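Local coordinates for ofchtiv-allosamidin (Ostrinia furnacalis, PDB 6JMB), which probably hydrolyses chitin, as a group IV insect chitinase of glycoside hydrolase family 18, and is held here in complex with allosamidin, at residues F249-T253 and S281-Y286; F105-L110 and E149-F154; P30-T34 and K72-K77; E126-R130 and A171-Y176. The contacts are given in a common frame with arbitrary orientation. Residues are numbered along the deposited sequence.

Interaction 1: residues F249-T253 and S281-Y286. With NAA (2-acetamido-2-deoxy-beta-D-allopyranose), chain B.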
loop_
_atom_site.group_PDB
_atom_site.type_symbol
_atom_site.label_atom_id
_atom_site.label_comp_id
_atom_site.label_asym_id
_atom_site.label_seq_id
_atom_site.Cartn_x
_atom_site.Cartn_y
_atom_site.Cartn_z
ATOM N N PHE A 249 4.037 -1.801 -6.190
ATOM C CA PHE A 249 4.681 -1.352 -7.417
ATOM C C PHE A 249 6.149 -1.017 -7.177
ATOM O O PHE A 249 6.743 -0.233 -7.927
ATOM C CB PHE A 249 3.958 -0.135 -8.003
ATOM C CG PHE A 249 2.681 -0.451 -8.744
ATOM C CD1 PHE A 249 2.017 -1.668 -8.603
ATOM C CD2 PHE A 249 2.149 0.497 -9.600
ATOM C CE1 PHE A 249 0.835 -1.919 -9.303
ATOM C CE2 PHE A 249 0.975 0.256 -10.301
ATOM C CZ PHE A 249 0.316 -0.955 -10.159
ATOM N N TYR A 250 6.728 -1.574 -6.124
ATOM C CA TYR A 250 8.119 -1.364 -5.771
ATOM C C TYR A 250 8.663 -2.704 -5.308
ATOM O O TYR A 250 7.907 -3.632 -4.999
ATOM C CB TYR A 250 8.262 -0.325 -4.641
ATOM C CG TYR A 250 7.564 -0.773 -3.375
ATOM C CD1 TYR A 250 6.191 -0.597 -3.221
ATOM C CD2 TYR A 250 8.263 -1.394 -2.352
ATOM C CE1 TYR A 250 5.537 -1.031 -2.091
ATOM C CE2 TYR A 250 7.611 -1.831 -1.205
ATOM C CZ TYR A 250 6.244 -1.642 -1.086
ATOM O OH TYR A 250 5.572 -2.067 0.042
ATOM N N GLY A 251 9.992 -2.794 -5.271
ATOM C CA GLY A 251 10.677 -3.949 -4.740
ATOM C C GLY A 251 11.554 -3.548 -3.566
ATOM O O GLY A 251 11.698 -2.363 -3.242
ATOM N N ARG A 252 12.146 -4.555 -2.927
ATOM C CA ARG A 252 13.038 -4.331 -1.798
ATOM C C ARG A 252 14.389 -4.975 -2.075
ATOM O O ARG A 252 14.477 -6.006 -2.755
ATOM C CB ARG A 252 12.407 -4.813 -0.482
ATOM C CG ARG A 252 11.168 -3.999 -0.130
ATOM C CD ARG A 252 10.695 -4.230 1.301
ATOM N NE ARG A 252 9.713 -3.214 1.677
ATOM C CZ ARG A 252 10.020 -1.974 2.047
ATOM N NH1 ARG A 252 11.291 -1.593 2.120
ATOM N NH2 ARG A 252 9.055 -1.109 2.357
ATOM N N THR A 253 15.451 -4.339 -1.571
ATOM C CA THR A 253 16.809 -4.643 -1.997
ATOM C C THR A 253 17.692 -4.967 -0.801
ATOM O O THR A 253 17.540 -4.398 0.288
ATOM C CB THR A 253 17.427 -3.490 -2.809
ATOM O OG1 THR A 253 17.761 -2.415 -1.928
ATOM C CG2 THR A 253 16.459 -2.982 -3.882
ATOM N N SER A 281 18.310 3.438 0.026
ATOM C CA SER A 281 18.809 2.070 0.063
ATOM C C SER A 281 17.776 1.156 0.709
ATOM O O SER A 281 17.198 1.484 1.749
ATOM C CB SER A 281 20.117 2.010 0.851
ATOM O OG SER A 281 21.120 2.792 0.227
ATOM N N GLY A 282 17.521 0.018 0.069
ATOM C CA GLY A 282 16.578 -0.957 0.578
ATOM C C GLY A 282 15.278 -1.060 -0.190
ATOM O O GLY A 282 14.536 -2.020 0.024
ATOM N N TYR A 283 14.965 -0.115 -1.069
ATOM C CA TYR A 283 13.793 -0.288 -1.914
ATOM C C TYR A 283 14.042 0.376 -3.258
ATOM O O TYR A 283 14.956 1.191 -3.414
ATOM C CB TYR A 283 12.478 0.151 -1.232
ATOM C CG TYR A 283 12.064 1.592 -1.450
ATOM C CD1 TYR A 283 12.516 2.597 -0.605
ATOM C CD2 TYR A 283 11.187 1.941 -2.471
ATOM C CE1 TYR A 283 12.124 3.914 -0.786
ATOM C CE2 TYR A 283 10.796 3.262 -2.661
ATOM C CZ TYR A 283 11.270 4.237 -1.816
ATOM O OH TYR A 283 10.883 5.548 -1.996
ATOM N N VAL A 284 13.243 -0.026 -4.242
ATOM C CA VAL A 284 13.388 0.476 -5.604
ATOM C C VAL A 284 12.023 0.413 -6.274
ATOM O O VAL A 284 11.273 -0.548 -6.083
ATOM C CB VAL A 284 14.471 -0.324 -6.364
ATOM C CG1 VAL A 284 14.082 -1.791 -6.508
ATOM C CG2 VAL A 284 14.763 0.309 -7.710
ATOM N N GLY A 285 11.674 1.454 -7.021
ATOM C CA GLY A 285 10.422 1.423 -7.755
ATOM C C GLY A 285 10.495 0.459 -8.924
ATOM O O GLY A 285 11.566 0.183 -9.464
ATOM N N TYR A 286 9.337 -0.086 -9.313
ATOM C CA TYR A 286 9.319 -0.935 -10.502
ATOM C C TYR A 286 9.854 -0.188 -11.720
ATOM O O TYR A 286 10.607 -0.758 -12.518
ATOM C CB TYR A 286 7.919 -1.498 -10.783
ATOM C CG TYR A 286 7.896 -2.298 -12.064
ATOM C CD1 TYR A 286 8.412 -3.587 -12.105
ATOM C CD2 TYR A 286 7.416 -1.743 -13.249
ATOM C CE1 TYR A 286 8.422 -4.317 -13.287
ATOM C CE2 TYR A 286 7.429 -2.461 -14.435
ATOM C CZ TYR A 286 7.927 -3.747 -14.442
ATOM O OH TYR A 286 7.947 -4.476 -15.618
HETATM C C1 NAA B . 6.117 4.618 2.621
HETATM C C2 NAA B . 7.204 4.994 1.627
HETATM C C3 NAA B . 8.172 5.968 2.184
HETATM C C4 NAA B . 7.458 7.206 2.692
HETATM C C5 NAA B . 6.399 6.796 3.705
HETATM C C6 NAA B . 5.597 7.953 4.220
HETATM C C7 NAA B . 7.712 3.164 -0.092
HETATM C C8 NAA B . 8.351 1.807 -0.405
HETATM N N2 NAA B . 7.856 3.682 1.291
HETATM O O3 NAA B . 8.894 5.306 3.268
HETATM O O4 NAA B . 8.353 8.128 3.348
HETATM O O5 NAA B . 5.462 5.879 3.059
HETATM O O6 NAA B . 4.716 7.454 5.202
HETATM O O7 NAA B . 7.143 3.786 -0.906
HETATM O O HOH W 1 13.827 -3.123 2.463
#
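Antiparallel strands meet in a fixed rhythm, and residues 281-286 follow it from their first glycine. Gly282 has a positive phi, where a CB would collide with the preceding carbonyl; its O accepts from Thr253 N (3.0 Å), while its N makes only a weak bond to Thr253 OG1 (3.2 Å), which is also hydrogen-bonded to Leu273 O. Water 1 joins Gly282 O to Arg252 NH1, whose guanidinium is salt-bridged to Asp194. Tyr283 faces Arg252 in a non-hydrogen-bonded pair. Here barrel strand 243-256 receives an edge of the insertion that family 18 chitinases carry before the last barrel strand, and the acetamido methyl of the bound NAA, C8, sits over a face of the Tyr283 ring (CD2, 3.5 Å) and of the Tyr250 ring (CD2, 3.7 Å). Val284 then closes a hydrogen-bonded pair, Gly251 N to Val284 O (2.7 Å) and Val284 N to Gly251 O (3.0 Å). Gly285, opposite Tyr250, is the N-cap of helix 286-295, and Tyr286 N reaches Phe249 O (2.9 Å).

Interaction 2: residues F105-L110 and E149-F154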
loop_
_atom_site.group_PDB
_atom_site.type_symbol
_atom_site.label_atom_id
_atom_site.label_comp_id
_atom_site.label_asym_id
_atom_site.label_seq_id
_atom_site.Cartn_x
_atom_site.Cartn_y
_atom_site.Cartn_z
ATOM N N PHE A 105 -10.956 15.618 15.219
ATOM C CA PHE A 105 -10.464 14.992 13.998
ATOM C C PHE A 105 -11.572 14.836 12.969
ATOM O O PHE A 105 -11.367 15.093 11.777
ATOM C CB PHE A 105 -9.819 13.635 14.265
ATOM C CG PHE A 105 -9.390 12.966 13.001
ATOM C CD1 PHE A 105 -8.336 13.490 12.266
ATOM C CD2 PHE A 105 -10.097 11.892 12.484
ATOM C CE1 PHE A 105 -7.958 12.921 11.064
ATOM C CE2 PHE A 105 -9.722 11.318 11.280
ATOM C CZ PHE A 105 -8.653 11.836 10.570
ATOM N N ILE A 106 -12.744 14.384 13.406
ATOM C CA ILE A 106 -13.861 14.221 12.481
ATOM C C ILE A 106 -14.185 15.546 11.799
ATOM O O ILE A 106 -14.344 15.611 10.574
ATOM C CB ILE A 106 -15.078 13.622 13.203
ATOM C CG1 ILE A 106 -14.763 12.194 13.653
ATOM C CG2 ILE A 106 -16.301 13.663 12.300
ATOM C CD1 ILE A 106 -15.719 11.656 14.700
ATOM N N GLN A 107 -14.250 16.630 12.577
ATOM C CA GLN A 107 -14.635 17.919 12.007
ATOM C C GLN A 107 -13.539 18.508 11.122
ATOM O O GLN A 107 -13.835 19.059 10.056
ATOM C CB GLN A 107 -15.036 18.892 13.118
ATOM C CG GLN A 107 -16.314 18.489 13.849
ATOM C CD GLN A 107 -17.481 18.232 12.907
ATOM O OE1 GLN A 107 -18.151 17.201 12.993
ATOM N NE2 GLN A 107 -17.731 19.171 12.002
ATOM N N THR A 108 -12.271 18.427 11.541
ATOM C CA THR A 108 -11.212 19.028 10.729
ATOM C C THR A 108 -10.917 18.204 9.479
ATOM O O THR A 108 -10.628 18.771 8.417
ATOM C CB THR A 108 -9.940 19.270 11.540
ATOM O OG1 THR A 108 -9.480 18.043 12.116
ATOM C CG2 THR A 108 -10.186 20.297 12.636
ATOM N N SER A 109 -10.974 16.871 9.576
ATOM C CA SER A 109 -10.808 16.068 8.367
ATOM C C SER A 109 -11.972 16.281 7.410
ATOM O O SER A 109 -11.770 16.393 6.194
ATOM C CB SER A 109 -10.622 14.586 8.708
ATOM O OG SER A 109 -11.810 14.005 9.218
ATOM N N LEU A 110 -13.196 16.376 7.938
ATOM C CA LEU A 110 -14.343 16.664 7.082
ATOM C C LEU A 110 -14.184 18.007 6.378
ATOM O O LEU A 110 -14.517 18.137 5.195
ATOM C CB LEU A 110 -15.625 16.650 7.913
ATOM C CG LEU A 110 -16.916 17.062 7.210
ATOM C CD1 LEU A 110 -17.268 16.058 6.134
ATOM C CD2 LEU A 110 -18.042 17.166 8.224
ATOM N N GLU A 149 -17.533 6.595 14.763
ATOM C CA GLU A 149 -17.919 8.000 14.838
ATOM C C GLU A 149 -17.689 8.717 13.512
ATOM O O GLU A 149 -18.483 9.586 13.125
ATOM C CB GLU A 149 -17.191 8.671 16.003
ATOM C CG GLU A 149 -17.616 8.086 17.357
ATOM C CD GLU A 149 -16.881 8.679 18.541
ATOM O OE1 GLU A 149 -15.974 9.503 18.328
ATOM O OE2 GLU A 149 -17.209 8.313 19.695
ATOM N N LEU A 150 -16.621 8.364 12.794
ATOM C CA LEU A 150 -16.427 8.901 11.450
ATOM C C LEU A 150 -17.578 8.503 10.536
ATOM O O LEU A 150 -18.125 9.338 9.805
ATOM C CB LEU A 150 -15.100 8.410 10.869
ATOM C CG LEU A 150 -13.839 9.134 11.341
ATOM C CD1 LEU A 150 -12.610 8.252 11.157
ATOM C CD2 LEU A 150 -13.647 10.468 10.610
ATOM N N ARG A 151 -17.972 7.229 10.575
ATOM C CA ARG A 151 -19.068 6.771 9.729
ATOM C C ARG A 151 -20.351 7.530 10.030
ATOM O O ARG A 151 -21.053 7.961 9.108
ATOM C CB ARG A 151 -19.280 5.269 9.917
ATOM C CG ARG A 151 -20.583 4.740 9.324
ATOM C CD ARG A 151 -20.675 5.015 7.832
ATOM N NE ARG A 151 -19.578 4.386 7.109
ATOM C CZ ARG A 151 -19.351 4.528 5.808
ATOM N NH1 ARG A 151 -20.147 5.294 5.069
ATOM N NH2 ARG A 151 -18.324 3.906 5.246
ATOM N N GLU A 152 -20.666 7.709 11.315
ATOM C CA GLU A 152 -21.894 8.405 11.688
ATOM C C GLU A 152 -21.935 9.813 11.107
ATOM O O GLU A 152 -22.974 10.255 10.600
ATOM C CB GLU A 152 -22.025 8.438 13.208
ATOM C CG GLU A 152 -22.506 7.117 13.785
ATOM C CD GLU A 152 -22.387 7.048 15.293
ATOM O OE1 GLU A 152 -21.803 7.974 15.895
ATOM O OE2 GLU A 152 -22.882 6.058 15.875
ATOM N N GLU A 153 -20.810 10.525 11.144
ATOM C CA GLU A 153 -20.796 11.874 10.591
ATOM C C GLU A 153 -20.758 11.856 9.070
ATOM O O GLU A 153 -21.466 12.635 8.417
ATOM C CB GLU A 153 -19.596 12.647 11.131
ATOM C CG GLU A 153 -19.539 14.090 10.661
ATOM C CD GLU A 153 -20.673 14.925 11.213
ATOM O OE1 GLU A 153 -21.207 14.573 12.287
ATOM O OE2 GLU A 153 -21.026 15.939 10.575
ATOM N N PHE A 154 -19.938 10.980 8.487
ATOM C CA PHE A 154 -19.762 10.984 7.037
ATOM C C PHE A 154 -21.050 10.615 6.311
ATOM O O PHE A 154 -21.260 11.038 5.168
ATOM C CB PHE A 154 -18.646 10.017 6.636
ATOM C CG PHE A 154 -17.256 10.582 6.763
ATOM C CD1 PHE A 154 -16.985 11.654 7.599
ATOM C CD2 PHE A 154 -16.214 10.030 6.034
ATOM C CE1 PHE A 154 -15.692 12.160 7.714
ATOM C CE2 PHE A 154 -14.929 10.532 6.140
ATOM C CZ PHE A 154 -14.664 11.595 6.978
HETATM O O HOH W 2 -19.065 15.023 14.471
#
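Ile106 has the most surface buried in this helix pair, and its branches spread over one side of the neighbouring helix: CD1 lies 3.6 Å from Glu149 CB, CG1 is 3.7 Å from Leu150 CD2, and CG2 is 3.6 Å from Glu153 CB. Leu150 extends the apolar patch inward, with its CD2 4.1 Å from Phe105 CE2, and both side chains rest on Leu121 of strand 120-124. Glu153 brings the polar part. Its aliphatic portion packs on Ile106, while its carboxylate meets Gln107 through water 2, which donates to Gln107 OE1 (2.8 Å) and Glu153 OE1 (3.1 Å). No direct hydrogen bond crosses; the contact is van der Waals packing plus one water bridge, with the segment axes 10.3 Å apart at an angle of 49°. Helix 99-116 leads into strand 120-124 and helix 138-154 follows it, which makes this the packing of consecutive outer helices in a TIM barrel.

Interaction 3: residues P30-T34 and K72-K77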
loop_
_atom_site.group_PDB
_atom_site.type_symbol
_atom_site.label_atom_id
_atom_site.label_comp_id
_atom_site.label_asym_id
_atom_site.label_seq_id
_atom_site.Cartn_x
_atom_site.Cartn_y
_atom_site.Cartn_z
ATOM N N PRO A 30 -6.608 8.771 -14.857
ATOM C CA PRO A 30 -7.740 8.551 -13.947
ATOM C C PRO A 30 -8.692 7.455 -14.391
ATOM O O PRO A 30 -9.621 7.137 -13.640
ATOM C CB PRO A 30 -8.438 9.912 -13.928
ATOM C CG PRO A 30 -8.137 10.489 -15.279
ATOM C CD PRO A 30 -6.750 10.008 -15.643
ATOM N N PHE A 31 -8.510 6.880 -15.578
ATOM C CA PHE A 31 -9.348 5.771 -16.014
ATOM C C PHE A 31 -8.754 4.409 -15.690
ATOM O O PHE A 31 -9.393 3.390 -15.966
ATOM C CB PHE A 31 -9.645 5.883 -17.511
ATOM C CG PHE A 31 -10.678 6.919 -17.837
ATOM C CD1 PHE A 31 -12.018 6.670 -17.598
ATOM C CD2 PHE A 31 -10.308 8.142 -18.375
ATOM C CE1 PHE A 31 -12.981 7.620 -17.898
ATOM C CE2 PHE A 31 -11.269 9.099 -18.672
ATOM C CZ PHE A 31 -12.604 8.829 -18.433
ATOM N N LEU A 32 -7.556 4.358 -15.117
ATOM C CA LEU A 32 -6.953 3.101 -14.708
ATOM C C LEU A 32 -7.193 2.794 -13.240
ATOM O O LEU A 32 -6.696 1.781 -12.739
ATOM C CB LEU A 32 -5.455 3.101 -15.019
ATOM C CG LEU A 32 -5.096 3.051 -16.505
ATOM C CD1 LEU A 32 -3.581 3.103 -16.698
ATOM C CD2 LEU A 32 -5.685 1.804 -17.153
ATOM N N CYS A 33 -7.934 3.650 -12.545
ATOM C CA CYS A 33 -8.300 3.449 -11.153
ATOM C C CYS A 33 -9.789 3.712 -11.004
ATOM O O CYS A 33 -10.371 4.488 -11.768
ATOM C CB CYS A 33 -7.559 4.453 -10.266
ATOM S SG CYS A 33 -5.791 4.544 -10.591
ATOM N N THR A 34 -10.411 3.058 -10.022
ATOM C CA THR A 34 -11.751 3.446 -9.599
ATOM C C THR A 34 -11.723 4.353 -8.384
ATOM O O THR A 34 -12.631 5.172 -8.204
ATOM C CB THR A 34 -12.618 2.221 -9.282
ATOM O OG1 THR A 34 -12.022 1.464 -8.225
ATOM C CG2 THR A 34 -12.759 1.338 -10.508
ATOM N N LYS A 72 -12.130 14.595 -15.691
ATOM C CA LYS A 72 -11.848 13.701 -16.809
ATOM C C LYS A 72 -12.608 12.385 -16.686
ATOM O O LYS A 72 -13.198 11.910 -17.661
ATOM C CB LYS A 72 -10.342 13.445 -16.924
ATOM C CG LYS A 72 -9.943 12.642 -18.161
ATOM C CD LYS A 72 -10.434 13.298 -19.452
ATOM C CE LYS A 72 -9.967 12.526 -20.684
ATOM N NZ LYS A 72 -10.482 13.115 -21.957
ATOM N N ASN A 73 -12.600 11.780 -15.501
ATOM C CA ASN A 73 -13.363 10.561 -15.227
ATOM C C ASN A 73 -14.394 10.871 -14.151
ATOM O O ASN A 73 -14.073 10.832 -12.951
ATOM C CB ASN A 73 -12.436 9.430 -14.780
ATOM C CG ASN A 73 -13.187 8.161 -14.442
ATOM O OD1 ASN A 73 -14.404 8.079 -14.607
ATOM N ND2 ASN A 73 -12.464 7.157 -13.968
ATOM N N PRO A 74 -15.643 11.168 -14.520
ATOM C CA PRO A 74 -16.629 11.579 -13.507
ATOM C C PRO A 74 -17.001 10.480 -12.527
ATOM O O PRO A 74 -17.546 10.792 -11.460
ATOM C CB PRO A 74 -17.844 12.021 -14.340
ATOM C CG PRO A 74 -17.345 12.142 -15.748
ATOM C CD PRO A 74 -16.200 11.193 -15.881
ATOM N N ASN A 75 -16.729 9.215 -12.848
ATOM C CA ASN A 75 -17.030 8.109 -11.948
ATOM C C ASN A 75 -15.934 7.856 -10.921
ATOM O O ASN A 75 -16.140 7.055 -10.001
ATOM C CB ASN A 75 -17.270 6.823 -12.747
ATOM C CG ASN A 75 -18.480 6.918 -13.656
ATOM O OD1 ASN A 75 -19.501 7.495 -13.288
ATOM N ND2 ASN A 75 -18.367 6.351 -14.853
ATOM N N LEU A 76 -14.788 8.513 -11.058
ATOM C CA LEU A 76 -13.669 8.297 -10.154
ATOM C C LEU A 76 -14.002 8.808 -8.759
ATOM O O LEU A 76 -14.612 9.869 -8.594
ATOM C CB LEU A 76 -12.452 9.055 -10.681
ATOM C CG LEU A 76 -11.174 9.018 -9.842
ATOM C CD1 LEU A 76 -10.566 7.625 -9.873
ATOM C CD2 LEU A 76 -10.183 10.054 -10.356
ATOM N N LYS A 77 -13.602 8.045 -7.748
ATOM C CA LYS A 77 -13.671 8.490 -6.362
ATOM C C LYS A 77 -12.264 8.881 -5.932
ATOM O O LYS A 77 -11.315 8.130 -6.169
ATOM C CB LYS A 77 -14.223 7.388 -5.460
ATOM C CG LYS A 77 -15.653 6.959 -5.804
ATOM C CD LYS A 77 -16.613 8.132 -5.704
ATOM C CE LYS A 77 -18.060 7.688 -5.821
ATOM N NZ LYS A 77 -18.999 8.794 -5.476
HETATM O O HOH W 3 -12.711 4.263 -13.330
HETATM O O HOH W 4 -15.091 4.735 -9.211
#
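At the N-terminal end of a TIM barrel, the connections that deliver adjacent parallel strands must themselves fit together, and here those entering strands 35-43 and 77-83 do so. Where the connections give way to the strands, Lys77 N donates to Thr34 O (3.1 Å), beside a further backbone bond between Lys77 and Leu36. Thr34 O also accepts from water 4, which donates to Asn75 O too. Leu76 packs against the other connection, its CD2 4.0 Å from Pro30 CB and its CD1 4.4 Å from Cys33 CB; Cys33 is tied by a disulfide to Cys8 on strand 5-11. Asn73 opens a type I turn (Leu76 N to Asn73 O, 3.1 Å), and its OD1 takes Asn75 N at 3.1 Å in an Asx turn, which leaves the amide nitrogen facing the other connection. Asn73 ND2 donates to Pro30 O (2.9 Å) and to water 3, while Asn73 CB lies over the face of the Phe31 ring, 3.8 Å from its centroid, in a CH-pi contact.

Interaction 4: residues E126-R130 and A171-Y176. With AMI (allosamizoline), chain C.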
loop_
_atom_site.group_PDB
_atom_site.type_symbol
_atom_site.label_atom_id
_atom_site.label_comp_id
_atom_site.label_asym_id
_atom_site.label_seq_id
_atom_site.Cartn_x
_atom_site.Cartn_y
_atom_site.Cartn_z
ATOM N N GLU A 126 -0.471 3.671 11.480
ATOM C CA GLU A 126 0.522 2.594 11.525
ATOM C C GLU A 126 1.271 2.641 12.859
ATOM O O GLU A 126 2.307 3.303 12.970
ATOM C CB GLU A 126 1.462 2.685 10.305
ATOM C CG GLU A 126 0.678 2.662 8.988
ATOM C CD GLU A 126 1.491 2.293 7.765
ATOM O OE1 GLU A 126 2.727 2.148 7.853
ATOM O OE2 GLU A 126 0.872 2.128 6.691
ATOM N N TYR A 127 0.767 1.944 13.886
ATOM C CA TYR A 127 -0.446 1.128 13.882
ATOM C C TYR A 127 -0.994 1.188 15.298
ATOM O O TYR A 127 -0.241 1.439 16.243
ATOM C CB TYR A 127 -0.113 -0.345 13.638
ATOM C CG TYR A 127 0.573 -0.636 12.340
ATOM C CD1 TYR A 127 -0.167 -0.879 11.190
ATOM C CD2 TYR A 127 1.960 -0.677 12.256
ATOM C CE1 TYR A 127 0.448 -1.144 9.990
ATOM C CE2 TYR A 127 2.583 -0.942 11.048
ATOM C CZ TYR A 127 1.814 -1.176 9.930
ATOM O OH TYR A 127 2.410 -1.452 8.727
ATOM N N PRO A 128 -2.282 0.910 15.471
ATOM C CA PRO A 128 -2.815 0.777 16.832
ATOM C C PRO A 128 -2.003 -0.230 17.631
ATOM O O PRO A 128 -1.663 -1.314 17.140
ATOM C CB PRO A 128 -4.249 0.289 16.599
ATOM C CG PRO A 128 -4.598 0.815 15.232
ATOM C CD PRO A 128 -3.320 0.729 14.443
ATOM N N ASN A 129 -1.649 0.157 18.859
ATOM C CA ASN A 129 -0.984 -0.745 19.803
ATOM C C ASN A 129 0.388 -1.205 19.307
ATOM O O ASN A 129 0.882 -2.268 19.694
ATOM C CB ASN A 129 -1.889 -1.927 20.170
ATOM C CG ASN A 129 -1.327 -2.785 21.286
ATOM O OD1 ASN A 129 -0.710 -2.285 22.226
ATOM N ND2 ASN A 129 -1.526 -4.096 21.170
ATOM N N ARG A 130 1.034 -0.416 18.451
ATOM C CA ARG A 130 2.372 -0.746 17.987
ATOM C C ARG A 130 3.214 0.516 17.890
ATOM O O ARG A 130 2.713 1.638 17.994
ATOM C CB ARG A 130 2.344 -1.477 16.640
ATOM C CG ARG A 130 1.617 -2.809 16.696
ATOM C CD ARG A 130 1.577 -3.502 15.358
ATOM N NE ARG A 130 2.911 -3.817 14.876
ATOM C CZ ARG A 130 3.174 -4.180 13.627
ATOM N NH1 ARG A 130 2.193 -4.276 12.743
ATOM N NH2 ARG A 130 4.421 -4.446 13.262
ATOM N N ALA A 171 0.598 -9.642 12.920
ATOM C CA ALA A 171 0.499 -8.186 12.985
ATOM C C ALA A 171 -0.931 -7.729 13.269
ATOM O O ALA A 171 -1.158 -6.865 14.129
ATOM C CB ALA A 171 1.005 -7.557 11.683
ATOM N N ALA A 172 -1.904 -8.312 12.571
ATOM C CA ALA A 172 -3.281 -7.848 12.660
ATOM C C ALA A 172 -3.850 -8.017 14.064
ATOM O O ALA A 172 -4.589 -7.151 14.544
ATOM C CB ALA A 172 -4.148 -8.583 11.631
ATOM N N VAL A 173 -3.520 -9.117 14.745
ATOM C CA VAL A 173 -4.090 -9.348 16.069
ATOM C C VAL A 173 -3.583 -8.344 17.095
ATOM O O VAL A 173 -4.201 -8.180 18.156
ATOM C CB VAL A 173 -3.886 -10.790 16.572
ATOM C CG1 VAL A 173 -4.502 -11.788 15.600
ATOM C CG2 VAL A 173 -2.407 -11.062 16.819
ATOM N N GLN A 174 -2.463 -7.678 16.822
ATOM C CA GLN A 174 -1.977 -6.648 17.726
ATOM C C GLN A 174 -2.775 -5.360 17.635
ATOM O O GLN A 174 -2.756 -4.574 18.587
ATOM C CB GLN A 174 -0.514 -6.320 17.429
ATOM C CG GLN A 174 0.427 -7.486 17.637
ATOM C CD GLN A 174 1.855 -7.125 17.287
ATOM O OE1 GLN A 174 2.439 -6.213 17.878
ATOM N NE2 GLN A 174 2.420 -7.822 16.309
ATOM N N SER A 175 -3.483 -5.125 16.526
ATOM C CA SER A 175 -4.018 -3.801 16.242
ATOM C C SER A 175 -5.529 -3.730 16.088
ATOM O O SER A 175 -6.093 -2.654 16.310
ATOM C CB SER A 175 -3.409 -3.239 14.947
ATOM O OG SER A 175 -2.015 -3.002 15.086
ATOM N N TYR A 176 -6.202 -4.810 15.676
ATOM C CA TYR A 176 -7.553 -4.679 15.150
ATOM C C TYR A 176 -8.506 -5.708 15.722
ATOM O O TYR A 176 -8.156 -6.876 15.909
ATOM C CB TYR A 176 -7.591 -4.862 13.628
ATOM C CG TYR A 176 -6.525 -4.104 12.880
ATOM C CD1 TYR A 176 -6.525 -2.709 12.845
ATOM C CD2 TYR A 176 -5.524 -4.778 12.206
ATOM C CE1 TYR A 176 -5.541 -2.013 12.152
ATOM C CE2 TYR A 176 -4.537 -4.096 11.512
ATOM C CZ TYR A 176 -4.547 -2.719 11.492
ATOM O OH TYR A 176 -3.565 -2.052 10.803
HETATM C C1 AMI C . 2.500 1.574 2.962
HETATM C C2 AMI C . 2.222 2.785 3.940
HETATM C C3 AMI C . 3.095 3.835 3.460
HETATM C C4 AMI C . 4.350 3.073 2.867
HETATM C C5 AMI C . 3.692 2.040 2.082
HETATM C C6 AMI C . 4.645 0.849 1.698
HETATM C C7 AMI C . 0.421 2.320 2.745
HETATM C C8 AMI C . -1.929 3.279 2.944
HETATM C C9 AMI C . -1.412 1.519 1.154
HETATM N N2 AMI C . 0.951 3.061 3.811
HETATM N N7 AMI C . -0.973 2.377 2.287
HETATM O O3 AMI C . 3.416 4.745 4.511
HETATM O O4 AMI C . 5.155 3.839 1.981
HETATM O O6 AMI C . 5.231 0.344 2.881
HETATM O O7 AMI C . 1.313 1.486 2.141
HETATM O O HOH W 5 1.790 -4.938 20.139
HETATM O O HOH W 6 -0.584 -4.267 13.195
HETATM O O HOH W 7 4.601 -4.765 17.104
#
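A tight turn docked against short helix 169-175 is the contact made here, at the C-terminal end of the barrel, by the loop leaving strand 120-124. The type II turn runs from Tyr127 to Arg130, with Asn129 in third position at positive phi. Two hydrogen bonds hold it: Ser175 OG donates to Pro128 O (2.7 Å), and Asn129 ND2 to Gln174 O (2.9 Å). The loop starts at the close of the family 18 DxxDxDxE signature, so Glu126 is probably the catalytic acid; its OE2 lies 3.0 Å from AMI N2 and close to Asp124. A cis peptide joins Glu126 to Tyr127, whose CA-to-CB bond heads toward the helix while that of Glu126 heads away. Tyr176 OH, hydrogen-bonded to Ser166 N, lies at the edge of the Tyr127 ring (CD1, 3.6 Å). Pro128 CD packs on Tyr176 CE1 (4.2 Å). Water 6 joins Arg130 NH1 to Ala171 O and Ser175 OG; water 7 joins Arg130 NE to Gln174 OE1, while Gln174 NE2 bonds to Glu170 O.

Overall arrangement
The four contacts illustrate how chemistry follows position in a TIM barrel. Interactions 1 and 2 are largely buried, yet they differ in kind: backbone hydrogen bonds extend a sheet in the first, while side-chain packing joins two outer helices in the second. Interactions 3 and 4 are partly buried, one between two loops and one between a loop and a helix, at opposite ends of the barrel, and both rely on turns, asparagine amides and bridging waters. Strand 120-124 relates interactions 2 and 4, since its flanking helices pack in one and its outgoing loop docks in the other. Interaction 1 places Tyr250 and Tyr283, and the loop of interaction 4 places Glu126, at the allosamidin site.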